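Local atomic coordinates of conjugal transfer protein TRWB (Escherichia coli, PDB entry 1E9R), a protein that probably couples the DNA-processing and transport machineries of bacterial conjugation, as a hexameric, ring-helicase-like P-loop NTPase. Residues D82-L94 and W234-R248. Numbering follows the deposited sequence.
Sequences DRMVIVDPNGDML and WLEDPNGGNLFITWR
Arg83 sets its guanidinium group against the last-turn carbonyls of helix 231-236. Arg83 NE gives a nearly straight bond, 3.1 Å, to Gly241 O in the guanidinium plane. Arg83 NH2 gives another, 2.8 Å, to Trp234 O, while Arg83 NH1 reaches Leu235 O at 3.0 Å. NH2 also sits over the indole of Trp234, a cation-pi contact with Arg83 CZ 4.4 Å from the six-membered ring's centroid; the planes stand 67° apart, so this is no flat stack. The bend at chi3 (78°) brings the group across to the helix end and the turn that follows it. A leucine in its place would probably cost the Trp234, Leu235 and Gly241 carbonyls the donors Arg83 supplies, and the indole its cation. Val85 CG2 meets the indole edge at CZ3; Leu243 CB covers the face opposite Arg83, and Ile103 packs on Trp234. Asn242 OD1 accepts Met84 N. The two strands then pair in parallel, Val85 to Val87 facing Leu243 to Ile245. Farther along, Leu94 CD1 lies over the Phe244 ring and Pro89 CA over Trp247. Asp88 holds two amides, Met93 N and Leu94 N, in the first turn of helix 92-97. Cation on carbonyls, carboxylate on amides: both probably suit the helix dipoles flanking this P-loop-type parallel sheet.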
loop_
_atom_site.group_PDB
_atom_site.type_symbol
_atom_site.label_atom_id
_atom_site.label_comp_id
_atom_site.label_asym_id
_atom_site.label_seq_id
_atom_site.Cartn_x
_atom_site.Cartn_y
_atom_site.Cartn_z
ATOM N N ASP B 82 42.840 -18.312 -10.614
ATOM C CA ASP B 82 41.628 -18.588 -9.850
ATOM C C ASP B 82 40.593 -19.351 -10.675
ATOM O O ASP B 82 40.526 -19.195 -11.895
ATOM C CB ASP B 82 41.008 -17.265 -9.379
ATOM C CG ASP B 82 41.800 -16.607 -8.269
ATOM O OD1 ASP B 82 43.046 -16.630 -8.312
ATOM O OD2 ASP B 82 41.172 -16.053 -7.347
ATOM N N ARG B 83 39.801 -20.187 -10.009
ATOM C CA ARG B 83 38.733 -20.916 -10.693
ATOM C C ARG B 83 37.482 -20.036 -10.642
ATOM O O ARG B 83 37.276 -19.296 -9.675
ATOM C CB ARG B 83 38.422 -22.247 -10.002
ATOM C CG ARG B 83 39.436 -23.347 -10.223
ATOM C CD ARG B 83 38.921 -24.671 -9.664
ATOM N NE ARG B 83 37.939 -25.317 -10.534
ATOM C CZ ARG B 83 37.139 -26.305 -10.142
ATOM N NH1 ARG B 83 37.200 -26.749 -8.891
ATOM N NH2 ARG B 83 36.294 -26.870 -10.998
ATOM N N MET B 84 36.647 -20.115 -11.671
ATOM C CA MET B 84 35.436 -19.310 -11.698
ATOM C C MET B 84 34.309 -19.855 -12.575
ATOM O O MET B 84 34.535 -20.625 -13.508
ATOM C CB MET B 84 35.785 -17.886 -12.130
ATOM C CG MET B 84 36.619 -17.817 -13.389
ATOM S SD MET B 84 37.554 -16.280 -13.493
ATOM C CE MET B 84 36.909 -15.644 -14.926
ATOM N N VAL B 85 33.085 -19.466 -12.228
ATOM C CA VAL B 85 31.890 -19.841 -12.977
ATOM C C VAL B 85 31.410 -18.511 -13.538
ATOM O O VAL B 85 31.309 -17.531 -12.805
ATOM C CB VAL B 85 30.797 -20.426 -12.073
ATOM C CG1 VAL B 85 29.551 -20.682 -12.883
ATOM C CG2 VAL B 85 31.281 -21.707 -11.438
ATOM N N ILE B 86 31.129 -18.469 -14.834
ATOM C CA ILE B 86 30.699 -17.229 -15.463
ATOM C C ILE B 86 29.365 -17.349 -16.196
ATOM O O ILE B 86 29.193 -18.219 -17.059
ATOM C CB ILE B 86 31.758 -16.743 -16.479
ATOM C CG1 ILE B 86 33.108 -16.583 -15.782
ATOM C CG2 ILE B 86 31.326 -15.438 -17.110
ATOM C CD1 ILE B 86 34.262 -16.276 -16.732
ATOM N N VAL B 87 28.420 -16.485 -15.829
ATOM C CA VAL B 87 27.121 -16.439 -16.490
ATOM C C VAL B 87 27.508 -15.577 -17.684
ATOM O O VAL B 87 27.622 -14.347 -17.595
ATOM C CB VAL B 87 26.068 -15.764 -15.590
ATOM C CG1 VAL B 87 24.753 -15.628 -16.327
ATOM C CG2 VAL B 87 25.872 -16.603 -14.336
ATOM N N ASP B 88 27.737 -16.260 -18.797
ATOM C CA ASP B 88 28.241 -15.635 -20.003
ATOM C C ASP B 88 27.300 -15.510 -21.194
ATOM O O ASP B 88 27.172 -16.423 -22.006
ATOM C CB ASP B 88 29.522 -16.389 -20.386
ATOM C CG ASP B 88 30.269 -15.754 -21.524
ATOM O OD1 ASP B 88 30.258 -14.508 -21.662
ATOM O OD2 ASP B 88 30.895 -16.531 -22.268
ATOM N N PRO B 89 26.640 -14.357 -21.321
ATOM C CA PRO B 89 25.709 -14.095 -22.420
ATOM C C PRO B 89 26.428 -14.108 -23.762
ATOM O O PRO B 89 27.436 -13.433 -23.932
ATOM C CB PRO B 89 25.183 -12.709 -22.092
ATOM C CG PRO B 89 25.324 -12.638 -20.601
ATOM C CD PRO B 89 26.647 -13.248 -20.357
ATOM N N ASN B 90 25.903 -14.870 -24.712
ATOM C CA ASN B 90 26.493 -14.954 -26.042
ATOM C C ASN B 90 27.904 -15.521 -26.066
ATOM O O ASN B 90 28.635 -15.319 -27.038
ATOM C CB ASN B 90 26.507 -13.577 -26.696
ATOM C CG ASN B 90 25.133 -13.007 -26.853
ATOM O OD1 ASN B 90 24.251 -13.646 -27.426
ATOM N ND2 ASN B 90 24.928 -11.798 -26.348
ATOM N N GLY B 91 28.292 -16.216 -25.002
ATOM C CA GLY B 91 29.623 -16.800 -24.944
ATOM C C GLY B 91 30.788 -15.849 -25.189
ATOM O O GLY B 91 31.859 -16.281 -25.640
ATOM N N ASP B 92 30.596 -14.563 -24.892
ATOM C CA ASP B 92 31.648 -13.565 -25.082
ATOM C C ASP B 92 32.932 -13.884 -24.306
ATOM O O ASP B 92 34.024 -13.878 -24.864
ATOM C CB ASP B 92 31.152 -12.180 -24.675
ATOM C CG ASP B 92 32.286 -11.174 -24.541
ATOM O OD1 ASP B 92 32.998 -10.933 -25.548
ATOM O OD2 ASP B 92 32.476 -10.625 -23.430
ATOM N N MET B 93 32.804 -14.157 -23.016
ATOM C CA MET B 93 33.971 -14.471 -22.204
ATOM C C MET B 93 34.554 -15.824 -22.561
ATOM O O MET B 93 35.758 -16.035 -22.457
ATOM C CB MET B 93 33.604 -14.439 -20.720
ATOM C CG MET B 93 33.355 -13.039 -20.202
ATOM S SD MET B 93 34.248 -12.790 -18.664
ATOM C CE MET B 93 32.883 -12.181 -17.566
ATOM N N LEU B 94 33.687 -16.742 -22.974
ATOM C CA LEU B 94 34.107 -18.081 -23.365
ATOM C C LEU B 94 35.014 -17.964 -24.585
ATOM O O LEU B 94 36.047 -18.640 -24.682
ATOM C CB LEU B 94 32.884 -18.937 -23.725
ATOM C CG LEU B 94 33.143 -20.230 -24.514
ATOM C CD1 LEU B 94 33.933 -21.217 -23.661
ATOM C CD2 LEU B 94 31.827 -20.839 -24.951
ATOM N N TRP B 234 32.286 -31.316 -10.157
ATOM C CA TRP B 234 33.160 -30.374 -10.827
ATOM C C TRP B 234 33.780 -29.401 -9.811
ATOM O O TRP B 234 34.977 -29.109 -9.855
ATOM C CB TRP B 234 32.370 -29.587 -11.868
ATOM C CG TRP B 234 33.170 -28.518 -12.531
ATOM C CD1 TRP B 234 34.117 -28.684 -13.499
ATOM C CD2 TRP B 234 33.127 -27.111 -12.249
ATOM N NE1 TRP B 234 34.668 -27.471 -13.839
ATOM C CE2 TRP B 234 34.079 -26.488 -13.089
ATOM C CE3 TRP B 234 32.379 -26.316 -11.368
ATOM C CZ2 TRP B 234 34.302 -25.102 -13.074
ATOM C CZ3 TRP B 234 32.601 -24.935 -11.352
ATOM C CH2 TRP B 234 33.557 -24.346 -12.201
ATOM N N LEU B 235 32.964 -28.893 -8.896
ATOM C CA LEU B 235 33.461 -27.955 -7.897
ATOM C C LEU B 235 34.549 -28.581 -7.052
ATOM O O LEU B 235 35.532 -27.931 -6.699
ATOM C CB LEU B 235 32.323 -27.481 -6.992
ATOM C CG LEU B 235 31.337 -26.498 -7.626
ATOM C CD1 LEU B 235 30.179 -26.242 -6.678
ATOM C CD2 LEU B 235 32.053 -25.209 -7.957
ATOM N N GLU B 236 34.372 -29.855 -6.740
ATOM C CA GLU B 236 35.322 -30.578 -5.915
ATOM C C GLU B 236 36.595 -30.947 -6.654
ATOM O O GLU B 236 37.631 -31.153 -6.034
ATOM C CB GLU B 236 34.666 -31.843 -5.370
ATOM C CG GLU B 236 33.404 -31.567 -4.580
ATOM C CD GLU B 236 32.739 -32.831 -4.087
ATOM O OE1 GLU B 236 32.378 -33.679 -4.941
ATOM O OE2 GLU B 236 32.575 -32.971 -2.851
ATOM N N ASP B 237 36.521 -31.031 -7.976
ATOM C CA ASP B 237 37.688 -31.400 -8.765
ATOM C C ASP B 237 38.688 -30.262 -8.839
ATOM O O ASP B 237 38.464 -29.273 -9.534
ATOM C CB ASP B 237 37.263 -31.802 -10.175
ATOM C CG ASP B 237 38.433 -32.263 -11.030
ATOM O OD1 ASP B 237 39.560 -32.391 -10.493
ATOM O OD2 ASP B 237 38.220 -32.500 -12.238
ATOM N N PRO B 238 39.827 -30.404 -8.146
ATOM C CA PRO B 238 40.896 -29.400 -8.103
ATOM C C PRO B 238 41.391 -29.037 -9.493
ATOM O O PRO B 238 41.670 -27.872 -9.781
ATOM C CB PRO B 238 41.983 -30.082 -7.282
ATOM C CG PRO B 238 41.228 -31.099 -6.464
ATOM C CD PRO B 238 40.251 -31.636 -7.463
ATOM N N ASN B 239 41.495 -30.051 -10.349
ATOM C CA ASN B 239 41.956 -29.853 -11.717
ATOM C C ASN B 239 40.834 -29.448 -12.660
ATOM O O ASN B 239 41.049 -29.314 -13.865
ATOM C CB ASN B 239 42.632 -31.121 -12.232
ATOM C CG ASN B 239 43.786 -31.545 -11.355
ATOM O OD1 ASN B 239 44.694 -30.749 -11.073
ATOM N ND2 ASN B 239 43.762 -32.802 -10.908
ATOM N N GLY B 240 39.635 -29.271 -12.111
ATOM C CA GLY B 240 38.521 -28.840 -12.930
ATOM C C GLY B 240 38.889 -27.460 -13.450
ATOM O O GLY B 240 39.700 -26.753 -12.838
ATOM N N GLY B 241 38.319 -27.060 -14.579
ATOM C CA GLY B 241 38.654 -25.750 -15.107
ATOM C C GLY B 241 37.677 -24.691 -14.642
ATOM O O GLY B 241 37.369 -24.580 -13.456
ATOM N N ASN B 242 37.200 -23.903 -15.597
ATOM C CA ASN B 242 36.236 -22.859 -15.335
ATOM C C ASN B 242 34.946 -23.264 -16.037
ATOM O O ASN B 242 34.975 -24.036 -16.991
ATOM C CB ASN B 242 36.739 -21.525 -15.883
ATOM C CG ASN B 242 38.043 -21.093 -15.247
ATOM O OD1 ASN B 242 38.240 -21.255 -14.038
ATOM N ND2 ASN B 242 38.939 -20.531 -16.054
ATOM N N LEU B 243 33.819 -22.745 -15.564
ATOM C CA LEU B 243 32.528 -23.075 -16.149
ATOM C C LEU B 243 31.894 -21.857 -16.816
ATOM O O LEU B 243 31.737 -20.814 -16.191
ATOM C CB LEU B 243 31.594 -23.607 -15.062
ATOM C CG LEU B 243 30.466 -24.555 -15.468
ATOM C CD1 LEU B 243 29.572 -24.777 -14.270
ATOM C CD2 LEU B 243 29.667 -23.983 -16.611
ATOM N N PHE B 244 31.540 -21.987 -18.090
ATOM C CA PHE B 244 30.896 -20.890 -18.801
ATOM C C PHE B 244 29.465 -21.262 -19.112
ATOM O O PHE B 244 29.222 -22.212 -19.863
ATOM C CB PHE B 244 31.583 -20.589 -20.123
ATOM C CG PHE B 244 32.980 -20.116 -19.982
ATOM C CD1 PHE B 244 34.009 -21.015 -19.716
ATOM C CD2 PHE B 244 33.279 -18.769 -20.131
ATOM C CE1 PHE B 244 35.325 -20.576 -19.603
ATOM C CE2 PHE B 244 34.590 -18.316 -20.020
ATOM C CZ PHE B 244 35.620 -19.223 -19.756
ATOM N N ILE B 245 28.524 -20.526 -18.525
ATOM C CA ILE B 245 27.101 -20.750 -18.766
ATOM C C ILE B 245 26.719 -19.734 -19.830
ATOM O O ILE B 245 26.530 -18.554 -19.546
ATOM C CB ILE B 245 26.268 -20.522 -17.492
ATOM C CG1 ILE B 245 26.637 -21.583 -16.449
ATOM C CG2 ILE B 245 24.777 -20.574 -17.821
ATOM C CD1 ILE B 245 25.975 -21.388 -15.114
ATOM N N THR B 246 26.617 -20.209 -21.062
ATOM C CA THR B 246 26.314 -19.344 -22.188
ATOM C C THR B 246 24.931 -19.593 -22.761
ATOM O O THR B 246 24.259 -20.563 -22.398
ATOM C CB THR B 246 27.329 -19.571 -23.320
ATOM O OG1 THR B 246 27.170 -20.908 -23.823
ATOM C CG2 THR B 246 28.763 -19.395 -22.810
ATOM N N TRP B 247 24.520 -18.705 -23.663
ATOM C CA TRP B 247 23.236 -18.810 -24.343
ATOM C C TRP B 247 23.150 -17.670 -25.345
ATOM O O TRP B 247 23.716 -16.603 -25.118
ATOM C CB TRP B 247 22.080 -18.732 -23.334
ATOM C CG TRP B 247 21.865 -17.374 -22.732
ATOM C CD1 TRP B 247 21.051 -16.385 -23.208
ATOM C CD2 TRP B 247 22.501 -16.840 -21.564
ATOM N NE1 TRP B 247 21.142 -15.272 -22.412
ATOM C CE2 TRP B 247 22.025 -15.524 -21.395
ATOM C CE3 TRP B 247 23.428 -17.345 -20.645
ATOM C CZ2 TRP B 247 22.445 -14.707 -20.347
ATOM C CZ3 TRP B 247 23.844 -16.530 -19.604
ATOM C CH2 TRP B 247 23.351 -15.225 -19.464
ATOM N N ARG B 248 22.483 -17.903 -26.471
ATOM C CA ARG B 248 22.335 -16.848 -27.464
ATOM C C ARG B 248 21.178 -16.012 -26.950
ATOM O O ARG B 248 20.135 -16.551 -26.583
ATOM C CB ARG B 248 22.066 -17.447 -28.851
ATOM C CG ARG B 248 23.361 -17.620 -29.666
ATOM C CD ARG B 248 23.196 -18.491 -30.902
ATOM N NE ARG B 248 21.869 -18.396 -31.514
ATOM C CZ ARG B 248 21.373 -17.317 -32.124
ATOM N NH1 ARG B 248 22.093 -16.197 -32.221
ATOM N NH2 ARG B 248 20.147 -17.363 -32.647
#